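Local coordinates for protein P47 (Clostridium botulinum, PDB 6EKT) that may form part of a progenitor toxin complex that protects botulinum neurotoxin during passage through the host gut, and resembles tubular lipid-binding (TULIP) proteins in fold, at residues N80-K85 with F194-Y199; I111-F116 with K125-N130; K302-S307 with R321-L326. One frame throughout, in Å; residues are numbered along the deposited sequence.

Contacts 1 and 2 are neighbours, their centres 10 Å apart, and both reach one antiparallel sheet, contact 1 through strand 81-88 alone. They touch directly, through backbone pairing of Asn80 with Leu113 and Leu82 with Ile111. Contact 2 is the hairpin pairing of strands 108-118 and 124-141; both its segments fall, in sequence, between the two of contact 1, which brings strand 193-199, an edge strand of a different sheet, against strand 81-88. Contact 3 comes later, on the hairpin of strands 297-311 and 315-326. Its centre is 53 Å from that of contact 1 and 55 Å from that of contact 2, across the chain's centre. The separation reflects the elongated shape of this TULIP-like protein.

Contact 1: N80-K85 with F194-Y199; sequences NFLRIK and FKFVYY
Tyr198 and Phe196 project from strand 193-199 onto Leu82 and the backbone of Asn80 and Phe81, and the path of Tyr198 can be traced outward atom by atom. Its CB lies 4.0 Å from Phe81 O, a contact with a carbonyl and not a bond. CG is set anti to the backbone N (chi1 -171°), which carries the ring across to the Leu82 methyl. There the closest approach of the contact occurs: Tyr198 CD2 is 3.4 Å from Leu82 CD2, a tight carbon-carbon distance. One atom further, Tyr198 CE2 is still 3.9 Å from the same methyl, which meets the ring obliquely. The hydroxyl at the tip passes beyond Leu82 and is hydrogen-bonded to Asn75 OD1.

Phe196 meets the other segment nearer its start, at Asn80. With CG also anti to the backbone N (chi1 164°), its CD2 comes to 3.7 Å from Asn80 CA. Next along the rim, Phe196 CE2 is 3.8 Å from Asn80 C, which sits at the ring edge in its plane. The outermost carbon, Phe196 CZ, reaches Leu82 CD2 at 3.8 Å, so a single leucine methyl serves both aromatic rings. Leu82 crosses each of them at about a right angle.

The strand axes come no closer than 7.3 Å and diverge by 39°, and no hydrogen bond spans them: two separate sheets pack here instead of merging into one. Leu209 of strand 208-214 adjoins both aromatic rings. The Tyr198 hydroxyl and the Asn80 amide oxygen, the latter held by Lys112 NZ, bond to residues outside the two segments, while cohesion across them rests on dispersion and apolar burial, with no directional bond fixing the angle between the strands.

Contact 2: I111-F116 with K125-N130; sequences IKLDFF and KELKFN
Leu127 lays its CD1 methyl over the face of the Phe115 ring, 3.9 Å from the ring centroid and 13° off the normal, which meets the criteria for a CH-pi contact. The same methyl, Leu127 CD1, is 3.7 Å from Leu113 CB, and the two leucines cross at about a right angle. A separate apolar group forms near the start of 111-116, where Phe129 receives its neighbours obliquely to the ring: Phe129 CD1 is 3.4 Å from Ile111 CG2, and also 3.6 Å from Leu113 CD2.

On the face carrying Asp114, Phe116, Lys128 and Asn130, Phe116 presents its edge to Asn130, CZ standing 3.7 Å from Asn130 CG, with ring and amide planes 76° apart. Beside it, the methylene Lys128 CE lies 3.9 Å from Phe116 CB. Asn130 CG is anti to its own backbone N (chi1 -172°), a setting that carries ND2 to Asp114 OD2 at 2.9 Å. This hydrogen bond is nearly straight and meets OD2 on its anti side, somewhat out of the carboxylate plane. Asn130 OD1 is bonded in turn to Gly132 N, and the two bonds together hold the amide rotation.

The backbone is an antiparallel hairpin, in which Asp114 with Lys128 and Phe116 with Glu126 each exchange two hydrogen bonds. Edge-to-face rings from Phe194 and Phe177 extend the aromatic packing at Phe115 and Phe129. Apolar packing thus runs through the contact, with CH-pi at Leu127; the face of Asn130 adds an amide-carboxylate bond that would probably stabilise the negative charge of Asp114.

Contact 3: K302-S307 with R321-L326; sequences KINNFS and RGLVRL
Arg321 O is shared by two successive backbone donors of the facing strand, Asn304 and Asn305. Asn304 N lies 2.8 Å from Arg321 O, and its bond is the more bent of the two. Asn305 N, 3.1 Å from Arg321 O, makes a straighter one, and both donors sit in the carbonyl plane. Arg321 N completes the exchange by donating to Asn305 O. Beside this join, Asn305 OD1 comes to 2.6 Å from Arg321 NH2, with amide and guanidinium planes turned 46° apart. The arginine chain runs out with CG anti to the backbone N and then bends at chi3 (-31°), which turns NH2 back toward Asn305 OD1.

Two residues opposite one define a classic beta bulge, and Asn304 has the helix-like backbone conformation expected at the first bulge position (psi -28°). The register shifts by one residue within the hairpin of strands 297-311 and 315-326, part of the antiparallel sheet that packs against helix 374-394 in this TULIP-like fold.

Next to the bulge the strands close up. Gly322 CA is 3.0 Å from Lys302 O, and Ile303 CA lies 4.0 Å from Gly322 CA, an approach made possible by the absence of a side chain at Gly322. Lys302 and Leu323 then exchange a regular pair of backbone hydrogen bonds. Asn304 ND2 rests 3.8 Å from Leu323 CD2, the two side chains crossing at a slant, while on the face opposite Leu323, Ile303 CG2 meets Arg321 O at 3.7 Å.

Further out, Asn283 of strand 279-288 brackets the bulge with two hydrogen bonds, ND2 to Asn304 O and OD1 to Phe306 N, which probably hold it in place. Ile303 packs against Leu287 of that strand and Ile391 of helix 374-394, and Lys302 NZ is hydrogen-bonded to Asn288 OD1.

Contact 1: N80-K85 with F194-Y199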
# COMPACT_ATOMS: atom_id res chain seq x y z
N ASN A 80 -9.14 -16.31 0.57
CA ASN A 80 -7.99 -16.58 1.37
C ASN A 80 -7.35 -17.94 1.16
O ASN A 80 -6.71 -18.42 2.01
CB ASN A 80 -8.27 -16.34 2.83
CG ASN A 80 -9.52 -17.02 3.30
OD1 ASN A 80 -9.71 -18.16 3.04
ND2 ASN A 80 -10.35 -16.31 4.01
N PHE A 81 -7.61 -18.56 0.04
CA PHE A 81 -6.93 -19.79 -0.38
C PHE A 81 -5.97 -19.48 -1.52
O PHE A 81 -6.25 -18.61 -2.36
CB PHE A 81 -7.95 -20.82 -0.93
CG PHE A 81 -8.80 -21.47 0.11
CD1 PHE A 81 -10.03 -20.90 0.49
CD2 PHE A 81 -8.41 -22.69 0.69
CE1 PHE A 81 -10.83 -21.52 1.44
CE2 PHE A 81 -9.20 -23.31 1.64
CZ PHE A 81 -10.41 -22.72 2.02
N LEU A 82 -4.87 -20.21 -1.58
CA LEU A 82 -4.09 -20.30 -2.80
C LEU A 82 -4.43 -21.59 -3.52
O LEU A 82 -4.48 -22.65 -2.88
CB LEU A 82 -2.59 -20.30 -2.52
CG LEU A 82 -1.86 -19.05 -2.08
CD1 LEU A 82 -0.39 -19.38 -1.94
CD2 LEU A 82 -2.05 -17.90 -3.07
N ARG A 83 -4.66 -21.51 -4.83
CA ARG A 83 -4.77 -22.72 -5.66
C ARG A 83 -3.37 -23.15 -6.11
O ARG A 83 -2.59 -22.32 -6.58
CB ARG A 83 -5.68 -22.49 -6.86
CG ARG A 83 -6.11 -23.81 -7.49
CD ARG A 83 -7.12 -23.61 -8.59
NE ARG A 83 -8.46 -23.24 -8.11
CZ ARG A 83 -9.49 -23.01 -8.91
NH1 ARG A 83 -9.36 -23.11 -10.23
NH2 ARG A 83 -10.67 -22.66 -8.41
N ILE A 84 -3.04 -24.44 -5.95
CA ILE A 84 -1.69 -24.93 -6.21
C ILE A 84 -1.68 -26.28 -6.91
O ILE A 84 -2.59 -27.11 -6.70
CB ILE A 84 -0.81 -24.99 -4.93
CG1 ILE A 84 -1.38 -25.96 -3.89
CG2 ILE A 84 -0.56 -23.57 -4.38
CD1 ILE A 84 -0.38 -26.39 -2.82
N LYS A 85 -0.69 -26.48 -7.78
CA LYS A 85 -0.43 -27.79 -8.38
C LYS A 85 0.68 -28.44 -7.56
O LYS A 85 1.68 -27.78 -7.25
CB LYS A 85 0.04 -27.65 -9.83
CG LYS A 85 -0.98 -27.14 -10.83
CD LYS A 85 -0.31 -27.11 -12.20
CE LYS A 85 -1.06 -26.25 -13.21
NZ LYS A 85 -0.27 -26.19 -14.48
N PHE A 194 -5.37 -7.25 9.67
CA PHE A 194 -4.88 -7.58 8.34
C PHE A 194 -5.54 -8.84 7.80
O PHE A 194 -5.93 -9.72 8.58
CB PHE A 194 -3.33 -7.68 8.31
CG PHE A 194 -2.72 -8.16 9.60
CD1 PHE A 194 -2.59 -9.53 9.85
CD2 PHE A 194 -2.29 -7.25 10.58
CE1 PHE A 194 -2.02 -9.98 11.04
CE2 PHE A 194 -1.72 -7.70 11.78
CZ PHE A 194 -1.59 -9.06 12.01
N LYS A 195 -5.66 -8.90 6.48
CA LYS A 195 -6.31 -9.98 5.75
C LYS A 195 -5.48 -10.32 4.52
O LYS A 195 -4.91 -9.43 3.89
CB LYS A 195 -7.69 -9.50 5.26
CG LYS A 195 -8.73 -10.61 5.14
CD LYS A 195 -9.97 -10.21 4.33
CE LYS A 195 -10.64 -8.98 4.93
NZ LYS A 195 -12.09 -8.78 4.60
N PHE A 196 -5.45 -11.61 4.16
CA PHE A 196 -4.89 -12.04 2.87
C PHE A 196 -5.98 -12.22 1.80
O PHE A 196 -7.05 -12.76 2.09
CB PHE A 196 -4.09 -13.36 3.01
CG PHE A 196 -3.84 -14.05 1.69
CD1 PHE A 196 -2.91 -13.53 0.79
CD2 PHE A 196 -4.59 -15.17 1.31
CE1 PHE A 196 -2.70 -14.12 -0.46
CE2 PHE A 196 -4.39 -15.77 0.06
CZ PHE A 196 -3.45 -15.24 -0.82
N VAL A 197 -5.69 -11.79 0.57
CA VAL A 197 -6.63 -11.94 -0.56
C VAL A 197 -5.84 -12.25 -1.81
O VAL A 197 -4.85 -11.55 -2.09
CB VAL A 197 -7.44 -10.64 -0.82
CG1 VAL A 197 -8.50 -10.86 -1.90
CG2 VAL A 197 -8.14 -10.18 0.44
N TYR A 198 -6.25 -13.28 -2.57
CA TYR A 198 -5.65 -13.58 -3.88
C TYR A 198 -6.46 -12.90 -4.96
O TYR A 198 -7.67 -12.89 -4.88
CB TYR A 198 -5.60 -15.10 -4.16
CG TYR A 198 -4.80 -15.44 -5.40
CD1 TYR A 198 -5.40 -15.50 -6.67
CD2 TYR A 198 -3.43 -15.67 -5.31
CE1 TYR A 198 -4.64 -15.80 -7.80
CE2 TYR A 198 -2.67 -15.96 -6.43
CZ TYR A 198 -3.28 -16.03 -7.67
OH TYR A 198 -2.49 -16.31 -8.75
N TYR A 199 -5.79 -12.35 -5.98
CA TYR A 199 -6.46 -11.59 -7.04
C TYR A 199 -6.00 -12.05 -8.41
O TYR A 199 -4.80 -12.19 -8.63
CB TYR A 199 -6.16 -10.08 -6.87
CG TYR A 199 -6.72 -9.17 -7.97
CD1 TYR A 199 -5.97 -8.91 -9.13
CD2 TYR A 199 -7.98 -8.57 -7.84
CE1 TYR A 199 -6.46 -8.07 -10.13
CE2 TYR A 199 -8.48 -7.74 -8.85
CZ TYR A 199 -7.71 -7.49 -9.99
OH TYR A 199 -8.18 -6.67 -10.99

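Contact 2: I111-F116 with K125-N130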
# COMPACT_ATOMS: atom_id res chain seq x y z
N ILE A 111 -5.24 -24.40 -0.67
CA ILE A 111 -4.82 -24.42 0.72
C ILE A 111 -4.95 -23.01 1.28
O ILE A 111 -4.51 -22.05 0.64
CB ILE A 111 -3.39 -24.99 0.92
CG1 ILE A 111 -3.26 -26.40 0.28
CG2 ILE A 111 -3.03 -25.03 2.41
CD1 ILE A 111 -1.91 -27.09 0.44
N LYS A 112 -5.55 -22.92 2.46
CA LYS A 112 -5.72 -21.65 3.15
C LYS A 112 -4.37 -21.08 3.59
O LYS A 112 -3.45 -21.83 3.93
CB LYS A 112 -6.62 -21.85 4.37
CG LYS A 112 -7.12 -20.56 4.99
CD LYS A 112 -8.05 -20.79 6.17
CE LYS A 112 -9.45 -21.24 5.76
NZ LYS A 112 -10.14 -20.22 4.94
N LEU A 113 -4.25 -19.75 3.54
CA LEU A 113 -3.14 -19.04 4.20
C LEU A 113 -3.68 -18.38 5.45
O LEU A 113 -4.84 -17.93 5.47
CB LEU A 113 -2.49 -18.01 3.27
CG LEU A 113 -2.01 -18.41 1.85
CD1 LEU A 113 -1.15 -17.35 1.20
CD2 LEU A 113 -1.25 -19.73 1.82
N ASP A 114 -2.88 -18.37 6.51
CA ASP A 114 -3.21 -17.59 7.69
C ASP A 114 -1.95 -16.91 8.22
O ASP A 114 -0.84 -17.30 7.86
CB ASP A 114 -3.86 -18.47 8.77
CG ASP A 114 -5.36 -18.54 8.62
OD1 ASP A 114 -6.03 -17.48 8.60
OD2 ASP A 114 -5.89 -19.67 8.49
N PHE A 115 -2.15 -15.89 9.05
CA PHE A 115 -1.04 -15.23 9.74
C PHE A 115 -0.78 -15.97 11.05
O PHE A 115 -1.71 -16.19 11.82
CB PHE A 115 -1.35 -13.76 9.96
CG PHE A 115 -1.41 -12.96 8.69
CD1 PHE A 115 -2.61 -12.83 7.98
CD2 PHE A 115 -0.26 -12.34 8.19
CE1 PHE A 115 -2.66 -12.10 6.80
CE2 PHE A 115 -0.32 -11.61 7.01
CZ PHE A 115 -1.51 -11.49 6.32
N PHE A 116 0.47 -16.37 11.27
CA PHE A 116 0.85 -17.15 12.45
C PHE A 116 1.73 -16.38 13.42
O PHE A 116 2.52 -15.53 12.99
CB PHE A 116 1.52 -18.47 12.04
CG PHE A 116 0.57 -19.45 11.44
CD1 PHE A 116 0.30 -19.44 10.06
CD2 PHE A 116 -0.12 -20.36 12.25
CE1 PHE A 116 -0.62 -20.32 9.50
CE2 PHE A 116 -1.03 -21.25 11.70
CZ PHE A 116 -1.27 -21.24 10.33
N LYS A 125 4.56 -11.40 12.57
CA LYS A 125 3.62 -12.44 12.13
C LYS A 125 4.10 -12.99 10.78
O LYS A 125 4.82 -12.31 10.04
CB LYS A 125 2.19 -11.89 12.06
CG LYS A 125 1.74 -11.09 13.29
CD LYS A 125 1.59 -11.96 14.53
CE LYS A 125 1.27 -11.11 15.74
NZ LYS A 125 1.51 -11.91 16.99
N GLU A 126 3.76 -14.23 10.47
CA GLU A 126 4.16 -14.82 9.20
C GLU A 126 2.95 -15.40 8.46
O GLU A 126 2.16 -16.12 9.05
CB GLU A 126 5.20 -15.91 9.42
CG GLU A 126 6.51 -15.37 9.96
CD GLU A 126 7.46 -16.45 10.43
OE1 GLU A 126 7.00 -17.55 10.81
OE2 GLU A 126 8.68 -16.19 10.42
N LEU A 127 2.83 -15.05 7.18
CA LEU A 127 1.79 -15.59 6.31
C LEU A 127 2.32 -16.90 5.77
O LEU A 127 3.35 -16.94 5.09
CB LEU A 127 1.44 -14.59 5.19
CG LEU A 127 0.34 -14.94 4.17
CD1 LEU A 127 -1.03 -15.02 4.82
CD2 LEU A 127 0.35 -13.91 3.04
N LYS A 128 1.63 -17.98 6.14
CA LYS A 128 2.02 -19.34 5.81
C LYS A 128 0.78 -20.16 5.41
O LYS A 128 -0.35 -19.79 5.75
CB LYS A 128 2.66 -20.05 7.02
CG LYS A 128 3.97 -19.47 7.54
CD LYS A 128 4.67 -20.48 8.43
CE LYS A 128 4.20 -20.39 9.88
NZ LYS A 128 5.05 -21.27 10.74
N PHE A 129 1.02 -21.27 4.72
CA PHE A 129 -0.01 -22.30 4.54
C PHE A 129 -0.62 -22.74 5.87
O PHE A 129 0.10 -22.92 6.86
CB PHE A 129 0.58 -23.55 3.89
CG PHE A 129 0.79 -23.44 2.40
CD1 PHE A 129 -0.28 -23.19 1.54
CD2 PHE A 129 2.05 -23.63 1.86
CE1 PHE A 129 -0.08 -23.11 0.16
CE2 PHE A 129 2.26 -23.57 0.49
CZ PHE A 129 1.18 -23.31 -0.36
N ASN A 130 -1.94 -22.91 5.88
CA ASN A 130 -2.63 -23.51 7.00
C ASN A 130 -3.39 -24.74 6.50
O ASN A 130 -4.38 -24.62 5.77
CB ASN A 130 -3.59 -22.51 7.65
CG ASN A 130 -4.20 -23.02 8.93
OD1 ASN A 130 -3.95 -24.15 9.36
ND2 ASN A 130 -5.03 -22.20 9.54

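Contact 3: K302-S307 with R321-L326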
# COMPACT_ATOMS: atom_id res chain seq x y z
N LYS A 302 0.41 37.74 6.09
CA LYS A 302 -0.24 36.83 7.02
C LYS A 302 -1.24 36.00 6.21
O LYS A 302 -1.96 36.56 5.37
CB LYS A 302 -0.96 37.61 8.13
CG LYS A 302 -0.12 38.69 8.82
CD LYS A 302 1.06 38.09 9.58
CE LYS A 302 1.90 39.20 10.18
NZ LYS A 302 3.08 38.54 10.82
N ILE A 303 -1.28 34.69 6.43
CA ILE A 303 -2.30 33.87 5.79
C ILE A 303 -3.23 33.42 6.90
O ILE A 303 -2.78 32.78 7.88
CB ILE A 303 -1.69 32.65 5.04
CG1 ILE A 303 -0.74 33.11 3.91
CG2 ILE A 303 -2.79 31.73 4.46
CD1 ILE A 303 0.08 31.98 3.28
N ASN A 304 -4.50 33.78 6.78
CA ASN A 304 -5.47 33.47 7.82
C ASN A 304 -6.27 32.19 7.58
O ASN A 304 -6.70 31.57 8.53
CB ASN A 304 -6.40 34.65 8.08
CG ASN A 304 -5.63 35.88 8.52
OD1 ASN A 304 -4.82 35.82 9.45
ND2 ASN A 304 -5.85 37.00 7.83
N ASN A 305 -6.46 31.82 6.31
CA ASN A 305 -7.21 30.60 5.96
C ASN A 305 -6.44 29.90 4.87
O ASN A 305 -6.03 30.52 3.89
CB ASN A 305 -8.62 30.92 5.45
CG ASN A 305 -9.41 31.78 6.39
OD1 ASN A 305 -9.57 32.97 6.15
ND2 ASN A 305 -9.88 31.20 7.49
N PHE A 306 -6.27 28.59 5.04
CA PHE A 306 -5.50 27.78 4.15
C PHE A 306 -6.22 26.44 4.08
O PHE A 306 -6.56 25.88 5.11
CB PHE A 306 -4.09 27.58 4.74
CG PHE A 306 -3.14 26.82 3.85
CD1 PHE A 306 -3.04 25.42 3.93
CD2 PHE A 306 -2.29 27.50 2.97
CE1 PHE A 306 -2.14 24.73 3.12
CE2 PHE A 306 -1.39 26.81 2.16
CZ PHE A 306 -1.32 25.42 2.24
N SER A 307 -6.45 25.96 2.86
CA SER A 307 -6.98 24.63 2.66
C SER A 307 -6.20 23.97 1.55
O SER A 307 -5.67 24.65 0.67
CB SER A 307 -8.48 24.66 2.33
OG SER A 307 -9.14 25.53 3.23
N ARG A 321 -6.46 32.61 1.98
CA ARG A 321 -6.84 34.00 2.14
C ARG A 321 -5.92 34.60 3.19
O ARG A 321 -5.66 33.98 4.23
CB ARG A 321 -8.29 34.09 2.64
CG ARG A 321 -8.95 35.47 2.68
CD ARG A 321 -10.47 35.32 2.92
NE ARG A 321 -11.00 34.06 2.33
CZ ARG A 321 -11.41 32.97 3.00
NH1 ARG A 321 -11.84 31.91 2.33
NH2 ARG A 321 -11.41 32.92 4.32
N GLY A 322 -5.47 35.83 2.92
CA GLY A 322 -4.59 36.53 3.86
C GLY A 322 -4.61 38.03 3.64
O GLY A 322 -5.48 38.57 2.95
N LEU A 323 -3.66 38.71 4.27
CA LEU A 323 -3.56 40.16 4.18
C LEU A 323 -2.09 40.54 4.36
O LEU A 323 -1.30 39.74 4.89
CB LEU A 323 -4.43 40.85 5.25
CG LEU A 323 -4.24 40.49 6.71
CD1 LEU A 323 -3.08 41.29 7.32
CD2 LEU A 323 -5.54 40.76 7.46
N VAL A 324 -1.75 41.75 3.93
CA VAL A 324 -0.41 42.28 4.16
C VAL A 324 -0.55 43.78 4.43
O VAL A 324 -1.22 44.49 3.67
CB VAL A 324 0.60 41.96 3.00
CG1 VAL A 324 0.14 42.54 1.66
CG2 VAL A 324 2.03 42.37 3.36
N ARG A 325 0.05 44.23 5.52
CA ARG A 325 -0.04 45.64 5.94
C ARG A 325 1.26 46.36 5.59
O ARG A 325 2.33 45.72 5.58
CB ARG A 325 -0.32 45.74 7.44
CG ARG A 325 -1.46 44.85 7.92
CD ARG A 325 -1.79 45.05 9.40
NE ARG A 325 -3.13 44.51 9.62
CZ ARG A 325 -4.26 45.22 9.44
NH1 ARG A 325 -4.24 46.52 9.09
NH2 ARG A 325 -5.42 44.62 9.63
N LEU A 326 1.19 47.67 5.33
CA LEU A 326 2.43 48.42 5.13
C LEU A 326 3.21 48.64 6.41
O LEU A 326 2.71 49.22 7.38
CB LEU A 326 2.20 49.75 4.41
CG LEU A 326 1.53 49.68 3.03
CD1 LEU A 326 1.61 51.07 2.40
CD2 LEU A 326 2.20 48.66 2.12